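Long-range contacts in uncharacterized protein TP-0789 domain-containing protein (Desulfovibrio piger ATCC 29098, PDB 4Z48), which is of unknown function but, as a LolA-like member of the outer-membrane lipoprotein-sorting family, may bind a lipid or lipoprotein: residues A32-N37 with S219-D224; L43-K48 with D68-V73; S82-E87 with L127-E132; S120-Q125 with E160-R165; D202-V207 with L228-G233. All blocks are in the same frame, centred on the assembly; numbering follows the deposited sequence. Where two conformers were deposited one is given.

Contact 1: residues A32-N37 with S219-D224; sequences AVMSIN and SFTVID
Asn37 starts with CG anti to its backbone N (chi1 -167°), so its side chain runs alongside the Phe220 ring. Asn37 CB lies over one face, 3.7 Å from the Phe220 ring centroid, in a CH-pi contact displaced toward CZ and CE1. Asn37 CG stands 3.6 Å from Phe220 CE1. At the tip ND2 is nearest CZ and OD1 nearest CE1, amide and ring planes 12° apart, while OD1 takes a weak hydrogen bond from Gly40 N. Phe220 CG sits in the crowded position. Asn37 N donates to Phe220 O at 2.8 Å, one of six backbone bonds that pair strand 27-38, near the N-terminus, with the last strand, 219-230, in the antiparallel beta structure of this LolA-like protein. On the face carrying Met34, Thr221 and Ile223, the bent selenomethionine brings CE to 3.9 Å from Ile223 CD1. Thr221 OG1 bonds Asp118. Strand 41-54 flanks residues 32-37, strand 204-214 flanks 219-224, and the loop with Ser117 and Leu119 packs on the Met34 face.

Contact 2: residues L43-K48 with D68-V73; sequences LTRSFK and DRPADV
Arg69 O is gripped twice: by a hydrogen bond from Ser46 N at 2.9 Å and by a CA-H...O contact from Arg45 CA at 3.5 Å. That bond makes Ser46 and Arg69 an antiparallel hydrogen-bonded pair, but Ser46 O is met one residue earlier, by Asp68 N at 3.0 Å. Asp68 and Arg69 thus stand together opposite Ser46, consistent with a classic beta bulge in the hairpin of strands 41-54 and 60-69. A cis peptide before Pro70 then sends the chain away, with Pro70 CD 3.1 Å from Thr44 O. Asp68, its CG in the crowded position (chi1 48°), turns its carboxylate back over Ser46, OD1 touching CB. Lys48 crosses it at about a right angle in a salt bridge whose hydrogen bond is weak, Lys48 NZ to Asp68 OD2 3.4 Å. Arg45 bends at chi2 so that NH1 reaches Thr44 O, 2.9 Å away and in the guanidinium plane, while NE bonds Met115 O. Leu43 CD1 and Val73 CG1 lie over opposite faces of that guanidinium, Val73 CG1 being 4.0 Å from Arg45 NH1.

Contact 3: residues S82-E87 with L127-E132; sequences SYRGLE and LDDVDE
Two loops pass each other, their closest CA atoms, those of Arg84 and Asp129, 6.6 Å apart, and 127-132 curls through an inverse gamma turn centred on Asp129 into a short 3-10 segment at 130-132. Asp129 sets CG anti to its backbone N (chi1 -154°) and points its carboxylate at the other loop. Asp129 OD2 comes within 3.2 Å of Tyr83 O, two acceptors facing each other, and a water beside them donates both to Asp129 OD2, at 3.0 Å, and to Ser82 OG. The segment 82-87 belongs to the connection between strands 77-82 and 91-96, while 127-132 leads into strand 133-143, so the contact joins two surface loops of this LolA-like beta fold. Gly85 takes a positive phi of 105°, with backbone angles that would jam a CB against the preceding carbonyl. Arg84 folds at chi2 and chi3, bringing NH1 to 3.1 Å from Asp128 O, which lies at the guanidinium's edge, in its plane. Arg84 NH1 lies 5.0 Å from Asp129 OD1, near enough that its charge may stabilise the carboxylate. Leu86 crosses Glu132 obliquely: CD2 rests 3.7 Å from Glu132 CG and 3.3 Å from OE2. The other oxygen, Glu132 OE1, is held by a salt bridge to Lys159.

Contact 4: residues S120-Q125 with E160-R165; sequences SNEDIQ and ETQYSR
Glu122 and Asp123 make the tight part of this contact, each spending its carboxylate on residues 161-163. Glu122, with CG in the crowded position (chi1 70°), accepts from Gln162 N on the syn lone pair of OE2, at 3.0 Å and 162°. Glu122 OE1 lies 3.0 Å from Thr161 OG1, whose proton is not settled, while that same hydroxyl accepts from Tyr163 N and so closes an ST turn. The Asp123 carboxylate lies almost coplanar with the Tyr163 ring, 11° apart, and OD1 accepts a hydrogen bond from Tyr163 OH at 2.8 Å, again on the syn lone pair. Asp123 OD2 receives Ser120 N and a salt bridge from Lys191, which probably favours the ionised acid. Gln162 CG covers a face of the Tyr163 ring. The looser side is at Glu160, exposed and barely touching, its O 4.2 Å from Glu122 OE1. The loop 120-125 docks beside the chain leading through Tyr163 into strand 163-171, with Ile124 and Gln125 packed on strand 77-82 and Tyr163 edge-to-face with Tyr182 of strand 177-184.

Contact 5: residues D202-V207 with L228-G233; sequences DGIWTV and LRYDVG
Tyr230 bridges the open ends of a beta hairpin, strands 204-214 and 219-230, where the axes of 204-207 and 228-230 come no closer than 10.2 Å. Ile204 CD1 sits over the centre of one face of the Tyr230 ring, 3.8 Å from the centroid and 12° off the normal, a CH-pi contact. Ile204 CB adds a touch on Tyr230 CE2 at 3.7 Å. Leu228 CD2 lies over the opposite face, toward the rim, so the ring is sandwiched between two aliphatic side chains. At the tip, Tyr230 and Thr206 meet end to end: Tyr230 OH and Thr206 OG1 are 2.7 Å apart, with OG1 in the ring plane at its edge. Thr206 OG1 in turn donates to Ile204 O at 2.8 Å, from above that carbonyl plane, which fixes the threonine's rotation with CG2 anti to its backbone N. Thr206 CG2 then meets Leu228 CD1 tip to tip, 3.8 Å away. The base of the tyrosine is anchored too. Asp202, in the turn before strand 204-214, reaches across toward the backbone of residue 230, and farther out Ser25 and Ser28 pack against Tyr230. Asp202 OD2 takes Tyr230 N at 2.9 Å and 164°, nearly along its own C-O axis.

Contacts 1 and 2 touch across neighbouring strands 27-38 and 41-54, their centres 12 Å apart: Met34 N lies 2.8 Å from Arg45 O, and Ile36 N 2.8 Å from Leu43 O, both probable hydrogen bonds. Contact 5 continues from contact 1 along strand 219-230, its centre 22 Å away, and holds the other end of that strand. Contacts 3 and 4 use the same long loop, 120-125 and 127-132, and meet where Ser82 OG packs on Gln125 CB, with centres 12 Å apart. Contact 3 lies across the chain's centre from contacts 1 and 2. Contact 4 comes within about 6 Å of contact 1, nearest atoms, without touching it.

Contact 1: residues A32-N37 with S219-D224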
# COMPACT_ATOMS: atom_id res chain seq x y z
N ALA A 32 4.20 -11.87 -5.98
CA ALA A 32 4.52 -11.80 -4.55
C ALA A 32 4.13 -13.06 -3.82
O ALA A 32 3.24 -13.79 -4.27
CB ALA A 32 3.79 -10.61 -3.89
N VAL A 33 4.84 -13.32 -2.71
CA VAL A 33 4.52 -14.38 -1.74
C VAL A 33 4.39 -13.67 -0.39
O VAL A 33 5.27 -12.88 -0.03
CB VAL A 33 5.55 -15.55 -1.71
CG1 VAL A 33 5.27 -16.46 -0.51
CG2 VAL A 33 5.47 -16.37 -2.99
N MSE A 34 3.30 -13.95 0.32
CA MSE A 34 3.00 -13.39 1.63
C MSE A 34 2.95 -14.52 2.64
O MSE A 34 2.36 -15.57 2.37
CB MSE A 34 1.67 -12.61 1.53
CG MSE A 34 0.92 -12.42 2.82
SE MSE A 34 -0.87 -11.71 2.32
CE MSE A 34 -0.43 -10.01 1.98
N SER A 35 3.61 -14.33 3.77
CA SER A 35 3.62 -15.29 4.86
C SER A 35 3.11 -14.57 6.14
O SER A 35 3.68 -13.58 6.58
CB SER A 35 5.03 -15.88 5.03
OG SER A 35 5.10 -16.73 6.16
N ILE A 36 1.99 -15.05 6.68
CA ILE A 36 1.33 -14.51 7.86
C ILE A 36 1.59 -15.42 9.05
O ILE A 36 1.18 -16.60 9.03
CB ILE A 36 -0.20 -14.38 7.57
CG1 ILE A 36 -0.48 -13.67 6.22
CG2 ILE A 36 -0.87 -13.62 8.73
CD1 ILE A 36 -1.85 -13.93 5.62
N ASN A 37 2.20 -14.86 10.11
CA ASN A 37 2.52 -15.64 11.31
C ASN A 37 1.70 -15.20 12.51
O ASN A 37 1.79 -14.06 12.93
CB ASN A 37 4.02 -15.56 11.63
CG ASN A 37 4.52 -16.57 12.64
OD1 ASN A 37 4.09 -16.62 13.81
ND2 ASN A 37 5.52 -17.35 12.24
N SER A 219 0.71 -10.84 15.73
CA SER A 219 0.95 -11.39 14.40
C SER A 219 1.87 -10.50 13.57
O SER A 219 1.93 -9.28 13.79
CB SER A 219 -0.36 -11.58 13.65
OG SER A 219 -1.17 -10.42 13.66
N PHE A 220 2.54 -11.11 12.59
CA PHE A 220 3.34 -10.35 11.63
C PHE A 220 3.23 -10.99 10.24
O PHE A 220 3.07 -12.21 10.12
CB PHE A 220 4.81 -10.23 12.07
CG PHE A 220 5.57 -11.52 12.15
CD1 PHE A 220 5.54 -12.29 13.31
CD2 PHE A 220 6.36 -11.95 11.09
CE1 PHE A 220 6.27 -13.49 13.39
CE2 PHE A 220 7.09 -13.15 11.17
CZ PHE A 220 7.04 -13.91 12.32
N THR A 221 3.26 -10.14 9.20
CA THR A 221 3.19 -10.56 7.81
C THR A 221 4.48 -10.19 7.09
O THR A 221 4.93 -9.06 7.20
CB THR A 221 1.91 -9.95 7.14
OG1 THR A 221 0.75 -10.46 7.83
CG2 THR A 221 1.80 -10.28 5.66
N VAL A 222 5.05 -11.13 6.32
CA VAL A 222 6.24 -10.81 5.52
C VAL A 222 5.86 -10.98 4.04
O VAL A 222 5.38 -12.02 3.66
CB VAL A 222 7.48 -11.65 5.92
CG1 VAL A 222 8.69 -11.31 5.05
CG2 VAL A 222 7.81 -11.45 7.40
N ILE A 223 6.08 -9.94 3.21
CA ILE A 223 5.75 -10.04 1.79
C ILE A 223 7.03 -9.87 0.96
O ILE A 223 7.73 -8.86 1.12
CB ILE A 223 4.67 -9.00 1.34
CG1 ILE A 223 3.45 -8.95 2.30
CG2 ILE A 223 4.23 -9.33 -0.11
CD1 ILE A 223 2.63 -7.67 2.09
N ASP A 224 7.24 -10.81 0.03
CA ASP A 224 8.37 -10.81 -0.89
C ASP A 224 7.89 -10.64 -2.28
O ASP A 224 7.16 -11.51 -2.78
CB ASP A 224 9.18 -12.10 -0.78
CG ASP A 224 10.03 -12.24 0.44
OD1 ASP A 224 11.10 -11.62 0.47
OD2 ASP A 224 9.74 -13.15 1.27
O HOH W 1 5.15 -13.96 8.80

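Contact 2: residues L43-K48 with D68-V73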
# COMPACT_ATOMS: atom_id res chain seq x y z
N LEU A 43 0.01 -18.84 7.63
CA LEU A 43 -0.84 -18.80 6.44
C LEU A 43 0.01 -18.24 5.33
O LEU A 43 0.80 -17.32 5.57
CB LEU A 43 -2.08 -17.89 6.61
CG LEU A 43 -3.25 -18.33 7.45
CD1 LEU A 43 -4.26 -17.17 7.52
CD2 LEU A 43 -3.92 -19.58 6.83
N THR A 44 -0.19 -18.71 4.13
CA THR A 44 0.61 -18.22 3.01
C THR A 44 -0.30 -17.91 1.86
O THR A 44 -1.40 -18.45 1.77
CB THR A 44 1.77 -19.23 2.62
OG1 THR A 44 1.30 -20.27 1.77
CG2 THR A 44 2.48 -19.81 3.80
N ARG A 45 0.10 -16.95 1.05
CA ARG A 45 -0.60 -16.53 -0.15
C ARG A 45 0.40 -16.20 -1.23
O ARG A 45 1.45 -15.65 -0.91
CB ARG A 45 -1.48 -15.30 0.10
CG ARG A 45 -2.80 -15.57 0.81
CD ARG A 45 -2.66 -15.46 2.32
NE ARG A 45 -3.97 -15.57 2.96
CZ ARG A 45 -4.56 -16.71 3.29
NH1 ARG A 45 -3.94 -17.87 3.06
NH2 ARG A 45 -5.75 -16.71 3.86
N SER A 46 0.09 -16.55 -2.47
CA SER A 46 0.88 -16.20 -3.66
C SER A 46 -0.04 -15.38 -4.52
O SER A 46 -1.19 -15.79 -4.71
CB SER A 46 1.36 -17.44 -4.42
OG SER A 46 2.45 -18.08 -3.79
N PHE A 47 0.43 -14.26 -5.06
CA PHE A 47 -0.42 -13.44 -5.93
C PHE A 47 0.37 -12.67 -7.00
O PHE A 47 1.57 -12.52 -6.91
CB PHE A 47 -1.29 -12.46 -5.12
CG PHE A 47 -0.58 -11.50 -4.18
CD1 PHE A 47 -0.24 -11.89 -2.89
CD2 PHE A 47 -0.28 -10.21 -4.59
CE1 PHE A 47 0.40 -11.00 -2.02
CE2 PHE A 47 0.32 -9.30 -3.70
CZ PHE A 47 0.63 -9.70 -2.41
N LYS A 48 -0.34 -12.24 -8.04
CA LYS A 48 0.20 -11.36 -9.08
C LYS A 48 -0.57 -10.04 -8.98
O LYS A 48 -1.77 -10.04 -8.70
CB LYS A 48 0.09 -11.97 -10.49
CG LYS A 48 1.00 -13.17 -10.75
CD LYS A 48 0.61 -13.89 -12.02
CE LYS A 48 1.61 -14.98 -12.35
NZ LYS A 48 1.45 -16.18 -11.48
N ASP A 68 -3.19 -17.03 -6.63
CA ASP A 68 -3.15 -18.31 -7.34
C ASP A 68 -2.96 -19.50 -6.40
O ASP A 68 -3.31 -20.60 -6.78
CB ASP A 68 -2.05 -18.30 -8.41
CG ASP A 68 -0.72 -17.78 -7.89
OD1 ASP A 68 -0.22 -18.32 -6.90
OD2 ASP A 68 -0.14 -16.86 -8.53
N ARG A 69 -2.32 -19.28 -5.23
CA ARG A 69 -2.01 -20.35 -4.27
C ARG A 69 -2.13 -19.85 -2.82
O ARG A 69 -1.93 -18.65 -2.59
CB ARG A 69 -0.57 -20.91 -4.50
CG ARG A 69 -0.25 -21.50 -5.88
CD ARG A 69 -0.79 -22.91 -6.10
NE ARG A 69 -0.12 -23.87 -5.23
CZ ARG A 69 -0.67 -24.98 -4.76
NH1 ARG A 69 -1.91 -25.31 -5.10
NH2 ARG A 69 0.01 -25.77 -3.96
N PRO A 70 -2.40 -20.74 -1.84
CA PRO A 70 -2.75 -22.16 -1.99
C PRO A 70 -4.14 -22.32 -2.63
O PRO A 70 -4.82 -21.33 -2.94
CB PRO A 70 -2.71 -22.71 -0.55
CG PRO A 70 -3.04 -21.52 0.31
CD PRO A 70 -2.53 -20.29 -0.44
N ALA A 71 -4.51 -23.58 -2.86
CA ALA A 71 -5.77 -24.00 -3.49
C ALA A 71 -6.99 -23.26 -2.93
O ALA A 71 -7.84 -22.87 -3.71
CB ALA A 71 -5.96 -25.49 -3.34
N ASP A 72 -7.10 -23.09 -1.60
CA ASP A 72 -8.28 -22.48 -0.98
C ASP A 72 -8.49 -21.01 -1.36
O ASP A 72 -9.64 -20.57 -1.31
CB ASP A 72 -8.29 -22.61 0.54
CG ASP A 72 -8.94 -23.92 1.02
OD1 ASP A 72 -10.20 -23.98 1.07
OD2 ASP A 72 -8.20 -24.87 1.33
N VAL A 73 -7.44 -20.28 -1.77
CA VAL A 73 -7.56 -18.86 -2.14
C VAL A 73 -7.42 -18.69 -3.68
O VAL A 73 -7.68 -17.60 -4.20
CB VAL A 73 -6.58 -17.94 -1.37
CG1 VAL A 73 -6.69 -18.15 0.14
CG2 VAL A 73 -5.14 -18.08 -1.86

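Contact 3: residues S82-E87 with L127-E132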
# COMPACT_ATOMS: atom_id res chain seq x y z
N SER A 82 -8.41 3.52 -7.58
CA SER A 82 -7.88 4.50 -6.64
C SER A 82 -7.77 5.85 -7.34
O SER A 82 -7.16 5.95 -8.41
CB SER A 82 -6.55 4.01 -6.07
OG SER A 82 -6.10 4.77 -4.97
N TYR A 83 -8.46 6.87 -6.80
CA TYR A 83 -8.55 8.20 -7.42
C TYR A 83 -7.72 9.28 -6.73
O TYR A 83 -7.67 9.36 -5.50
CB TYR A 83 -10.01 8.67 -7.44
CG TYR A 83 -10.98 7.67 -8.02
CD1 TYR A 83 -11.02 7.41 -9.39
CD2 TYR A 83 -11.84 6.95 -7.20
CE1 TYR A 83 -11.87 6.45 -9.93
CE2 TYR A 83 -12.69 5.97 -7.72
CZ TYR A 83 -12.72 5.74 -9.08
OH TYR A 83 -13.60 4.83 -9.60
N ARG A 84 -7.08 10.12 -7.54
CA ARG A 84 -6.33 11.26 -7.02
C ARG A 84 -7.34 12.30 -6.56
O ARG A 84 -8.26 12.64 -7.31
CB ARG A 84 -5.38 11.82 -8.09
CG ARG A 84 -4.23 12.67 -7.51
CD ARG A 84 -3.24 11.86 -6.68
NE ARG A 84 -2.38 11.00 -7.49
CZ ARG A 84 -1.29 10.38 -7.03
NH1 ARG A 84 -0.92 10.52 -5.77
NH2 ARG A 84 -0.57 9.61 -7.84
N GLY A 85 -7.22 12.70 -5.30
CA GLY A 85 -8.10 13.71 -4.72
C GLY A 85 -9.14 13.15 -3.78
O GLY A 85 -9.34 11.93 -3.72
N LEU A 86 -9.85 14.03 -3.06
CA LEU A 86 -10.82 13.52 -2.09
C LEU A 86 -12.28 13.49 -2.59
O LEU A 86 -13.12 13.04 -1.83
CB LEU A 86 -10.74 14.34 -0.78
CG LEU A 86 -9.58 14.01 0.16
CD1 LEU A 86 -9.26 15.18 1.07
CD2 LEU A 86 -9.88 12.74 0.98
N GLU A 87 -12.59 13.98 -3.79
CA GLU A 87 -13.99 14.08 -4.25
C GLU A 87 -14.72 12.76 -4.34
O GLU A 87 -15.92 12.71 -4.06
CB GLU A 87 -14.08 14.76 -5.62
CG GLU A 87 -13.83 16.24 -5.58
CD GLU A 87 -12.40 16.70 -5.82
OE1 GLU A 87 -11.44 15.96 -5.50
OE2 GLU A 87 -12.25 17.84 -6.31
N LEU A 127 -0.56 4.59 -1.56
CA LEU A 127 0.18 4.92 -0.33
C LEU A 127 0.66 6.40 -0.34
O LEU A 127 0.98 6.93 0.73
CB LEU A 127 1.38 3.95 -0.15
CG LEU A 127 2.28 4.02 1.11
CD1 LEU A 127 1.49 3.90 2.40
CD2 LEU A 127 3.34 2.94 1.08
N ASP A 128 0.67 7.07 -1.52
CA ASP A 128 1.19 8.42 -1.61
C ASP A 128 0.17 9.45 -2.18
O ASP A 128 0.53 10.25 -3.05
CB ASP A 128 2.51 8.42 -2.42
CG ASP A 128 3.66 7.73 -1.70
OD1 ASP A 128 4.23 8.34 -0.76
OD2 ASP A 128 3.99 6.58 -2.07
N ASP A 129 -1.07 9.45 -1.65
CA ASP A 129 -2.11 10.41 -2.03
C ASP A 129 -1.89 11.67 -1.19
O ASP A 129 -2.52 11.85 -0.14
CB ASP A 129 -3.51 9.79 -1.82
CG ASP A 129 -4.59 10.37 -2.72
OD1 ASP A 129 -4.74 11.61 -2.75
OD2 ASP A 129 -5.33 9.58 -3.35
N VAL A 130 -0.91 12.51 -1.62
CA VAL A 130 -0.35 13.69 -0.95
C VAL A 130 -1.42 14.62 -0.33
O VAL A 130 -1.26 15.05 0.82
CB VAL A 130 0.62 14.49 -1.88
CG1 VAL A 130 1.00 15.83 -1.29
CG2 VAL A 130 1.89 13.68 -2.17
N ASP A 131 -2.51 14.90 -1.07
CA ASP A 131 -3.50 15.86 -0.58
C ASP A 131 -4.57 15.23 0.35
O ASP A 131 -5.53 15.91 0.73
CB ASP A 131 -4.14 16.61 -1.76
CG ASP A 131 -3.17 17.53 -2.50
OD1 ASP A 131 -2.47 18.33 -1.83
OD2 ASP A 131 -3.13 17.47 -3.75
N GLU A 132 -4.36 14.00 0.81
CA GLU A 132 -5.30 13.43 1.77
C GLU A 132 -4.80 13.67 3.21
O GLU A 132 -5.54 13.41 4.16
CB GLU A 132 -5.55 11.95 1.50
CG GLU A 132 -6.37 11.68 0.24
CD GLU A 132 -7.02 10.32 0.16
OE1 GLU A 132 -6.36 9.31 0.49
OE2 GLU A 132 -8.19 10.26 -0.29
O HOH W 2 -5.19 7.71 -5.63

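Contact 4: residues S120-Q125 with E160-R165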
# COMPACT_ATOMS: atom_id res chain seq x y z
N SER A 120 -4.56 -4.11 6.10
CA SER A 120 -5.99 -3.86 6.01
C SER A 120 -6.35 -3.65 4.55
O SER A 120 -5.44 -3.40 3.76
CB SER A 120 -6.37 -2.63 6.82
OG SER A 120 -6.21 -2.85 8.22
N ASN A 121 -7.65 -3.69 4.19
CA ASN A 121 -8.07 -3.43 2.80
C ASN A 121 -7.64 -2.01 2.35
O ASN A 121 -7.23 -1.83 1.20
CB ASN A 121 -9.59 -3.60 2.66
CG ASN A 121 -10.04 -5.01 2.85
OD1 ASN A 121 -9.35 -5.95 2.47
ND2 ASN A 121 -11.19 -5.19 3.48
N GLU A 122 -7.67 -1.04 3.26
CA GLU A 122 -7.27 0.33 2.91
C GLU A 122 -5.76 0.45 2.65
O GLU A 122 -5.38 1.32 1.90
CB GLU A 122 -7.72 1.35 3.97
CG GLU A 122 -6.99 1.29 5.30
CD GLU A 122 -7.32 2.47 6.21
OE1 GLU A 122 -7.21 3.64 5.76
OE2 GLU A 122 -7.68 2.22 7.38
N ASP A 123 -4.93 -0.45 3.22
CA ASP A 123 -3.49 -0.45 3.01
C ASP A 123 -3.10 -0.81 1.56
O ASP A 123 -1.98 -0.53 1.15
CB ASP A 123 -2.80 -1.41 3.98
CG ASP A 123 -2.93 -1.02 5.44
OD1 ASP A 123 -3.07 0.18 5.73
OD2 ASP A 123 -2.86 -1.91 6.30
N ILE A 124 -4.05 -1.42 0.80
CA ILE A 124 -3.88 -1.87 -0.58
C ILE A 124 -4.08 -0.71 -1.60
O ILE A 124 -3.64 -0.83 -2.73
CB ILE A 124 -4.81 -3.09 -0.82
CG1 ILE A 124 -4.40 -4.31 0.05
CG2 ILE A 124 -4.97 -3.47 -2.27
CD1 ILE A 124 -2.95 -4.60 0.18
N GLN A 125 -4.69 0.41 -1.20
CA GLN A 125 -4.83 1.59 -2.08
C GLN A 125 -3.52 2.43 -2.14
O GLN A 125 -2.55 2.09 -1.47
CB GLN A 125 -5.98 2.48 -1.61
CG GLN A 125 -7.32 1.75 -1.52
CD GLN A 125 -8.27 2.41 -0.55
OE1 GLN A 125 -7.90 3.23 0.31
NE2 GLN A 125 -9.51 2.01 -0.62
N GLU A 160 -11.90 8.83 5.63
CA GLU A 160 -12.32 7.50 6.05
C GLU A 160 -11.07 6.63 6.19
O GLU A 160 -10.53 6.13 5.20
CB GLU A 160 -13.28 6.93 4.99
CG GLU A 160 -14.08 5.70 5.38
CD GLU A 160 -15.48 5.73 4.81
OE1 GLU A 160 -15.62 5.53 3.58
OE2 GLU A 160 -16.43 6.02 5.57
N THR A 161 -10.59 6.48 7.43
CA THR A 161 -9.36 5.71 7.70
C THR A 161 -9.38 5.22 9.13
O THR A 161 -10.01 5.84 9.98
CB THR A 161 -8.08 6.57 7.40
OG1 THR A 161 -6.90 5.85 7.77
CG2 THR A 161 -8.09 7.92 8.12
N GLN A 162 -8.68 4.12 9.42
CA GLN A 162 -8.64 3.66 10.81
C GLN A 162 -7.51 4.39 11.57
O GLN A 162 -7.40 4.27 12.79
CB GLN A 162 -8.41 2.13 10.84
CG GLN A 162 -7.00 1.74 10.51
CD GLN A 162 -6.83 0.27 10.29
OE1 GLN A 162 -6.90 -0.21 9.15
NE2 GLN A 162 -6.59 -0.47 11.37
N TYR A 163 -6.63 5.10 10.84
CA TYR A 163 -5.47 5.69 11.47
C TYR A 163 -5.64 7.14 11.85
O TYR A 163 -6.32 7.90 11.17
CB TYR A 163 -4.24 5.55 10.56
CG TYR A 163 -4.04 4.16 10.01
CD1 TYR A 163 -3.75 3.09 10.86
CD2 TYR A 163 -4.16 3.90 8.65
CE1 TYR A 163 -3.52 1.81 10.36
CE2 TYR A 163 -3.97 2.61 8.14
CZ TYR A 163 -3.67 1.56 9.00
OH TYR A 163 -3.46 0.33 8.45
N SER A 164 -5.02 7.51 12.97
CA SER A 164 -5.04 8.89 13.46
C SER A 164 -3.81 9.62 12.96
O SER A 164 -3.86 10.84 12.74
CB SER A 164 -5.10 8.93 14.98
OG SER A 164 -3.99 8.24 15.52
N ARG A 165 -2.69 8.89 12.80
CA ARG A 165 -1.43 9.48 12.37
C ARG A 165 -0.42 8.38 12.06
O ARG A 165 -0.52 7.25 12.56
CB ARG A 165 -0.89 10.46 13.44
CG ARG A 165 0.21 9.96 14.37
CD ARG A 165 0.41 10.89 15.54
NE ARG A 165 0.69 10.10 16.74
CZ ARG A 165 1.91 9.81 17.16
NH1 ARG A 165 2.98 10.29 16.52
NH2 ARG A 165 2.08 9.06 18.25

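Contact 5: residues D202-V207 with L228-G233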
# COMPACT_ATOMS: atom_id res chain seq x y z
N ASP A 202 13.97 -1.05 -13.54
CA ASP A 202 13.72 -0.23 -14.75
C ASP A 202 13.86 1.27 -14.43
O ASP A 202 13.04 2.08 -14.87
CB ASP A 202 12.34 -0.56 -15.38
CG ASP A 202 12.14 -2.03 -15.69
OD1 ASP A 202 13.10 -2.69 -16.13
OD2 ASP A 202 11.01 -2.54 -15.47
N GLY A 203 14.90 1.61 -13.66
CA GLY A 203 15.23 2.98 -13.27
C GLY A 203 14.41 3.58 -12.15
O GLY A 203 14.53 4.78 -11.90
N ILE A 204 13.56 2.77 -11.46
CA ILE A 204 12.68 3.25 -10.39
C ILE A 204 12.95 2.49 -9.08
O ILE A 204 12.67 1.28 -8.99
CB ILE A 204 11.16 3.11 -10.79
CG1 ILE A 204 10.83 3.80 -12.16
CG2 ILE A 204 10.22 3.61 -9.65
CD1 ILE A 204 9.35 3.54 -12.72
N TRP A 205 13.40 3.21 -8.06
CA TRP A 205 13.62 2.65 -6.73
C TRP A 205 12.26 2.18 -6.19
O TRP A 205 11.30 2.96 -6.18
CB TRP A 205 14.29 3.70 -5.82
CG TRP A 205 15.78 3.73 -5.99
CD1 TRP A 205 16.52 4.71 -6.59
CD2 TRP A 205 16.71 2.71 -5.60
NE1 TRP A 205 17.85 4.35 -6.60
CE2 TRP A 205 18.00 3.14 -5.98
CE3 TRP A 205 16.58 1.48 -4.93
CZ2 TRP A 205 19.15 2.40 -5.70
CZ3 TRP A 205 17.72 0.72 -4.68
CH2 TRP A 205 18.99 1.17 -5.09
N THR A 206 12.15 0.85 -5.93
CA THR A 206 10.91 0.18 -5.54
C THR A 206 11.11 -0.65 -4.28
O THR A 206 12.12 -1.34 -4.16
CB THR A 206 10.47 -0.73 -6.72
OG1 THR A 206 10.45 0.01 -7.93
CG2 THR A 206 9.07 -1.38 -6.50
N VAL A 207 10.12 -0.64 -3.37
CA VAL A 207 10.11 -1.51 -2.18
C VAL A 207 9.78 -2.89 -2.70
O VAL A 207 8.79 -3.01 -3.45
CB VAL A 207 9.13 -1.02 -1.06
CG1 VAL A 207 8.91 -2.11 -0.01
CG2 VAL A 207 9.65 0.27 -0.39
N LEU A 228 9.29 -8.09 -10.80
CA LEU A 228 8.60 -6.82 -10.99
C LEU A 228 9.12 -6.14 -12.25
O LEU A 228 10.32 -6.12 -12.54
CB LEU A 228 8.69 -5.88 -9.77
CG LEU A 228 7.67 -4.70 -9.72
CD1 LEU A 228 7.39 -4.28 -8.31
CD2 LEU A 228 8.17 -3.48 -10.49
N ARG A 229 8.18 -5.62 -13.03
CA ARG A 229 8.47 -4.93 -14.30
C ARG A 229 7.61 -3.68 -14.43
O ARG A 229 6.48 -3.67 -13.96
CB ARG A 229 8.20 -5.86 -15.49
CG ARG A 229 9.23 -6.96 -15.69
CD ARG A 229 9.49 -7.20 -17.16
NE ARG A 229 8.32 -7.73 -17.87
CZ ARG A 229 8.12 -7.61 -19.18
NH1 ARG A 229 8.99 -6.96 -19.93
NH2 ARG A 229 7.03 -8.12 -19.74
N TYR A 230 8.13 -2.62 -15.07
CA TYR A 230 7.34 -1.40 -15.33
C TYR A 230 7.08 -1.22 -16.82
O TYR A 230 7.87 -1.69 -17.64
CB TYR A 230 8.04 -0.16 -14.82
CG TYR A 230 8.07 -0.06 -13.31
CD1 TYR A 230 6.92 0.21 -12.59
CD2 TYR A 230 9.27 -0.20 -12.60
CE1 TYR A 230 6.94 0.33 -11.21
CE2 TYR A 230 9.29 -0.10 -11.21
CZ TYR A 230 8.12 0.15 -10.52
OH TYR A 230 8.08 0.24 -9.16
N ASP A 231 6.00 -0.50 -17.17
CA ASP A 231 5.63 -0.14 -18.55
C ASP A 231 5.71 -1.34 -19.52
O ASP A 231 6.40 -1.28 -20.55
CB ASP A 231 6.48 1.03 -19.03
CG ASP A 231 6.25 2.29 -18.21
OD1 ASP A 231 5.31 2.31 -17.44
OD2 ASP A 231 7.02 3.26 -18.36
N VAL A 232 4.97 -2.40 -19.19
CA VAL A 232 4.90 -3.65 -19.95
C VAL A 232 3.82 -3.58 -21.05
O VAL A 232 3.76 -4.47 -21.90
CB VAL A 232 4.69 -4.89 -19.03
CG1 VAL A 232 5.89 -5.07 -18.11
CG2 VAL A 232 3.42 -4.78 -18.20
N GLY A 233 3.00 -2.53 -21.03
CA GLY A 233 1.93 -2.32 -21.99
C GLY A 233 0.67 -3.10 -21.67
O GLY A 233 0.11 -3.77 -22.54
O HOH W 3 12.18 -5.55 -15.01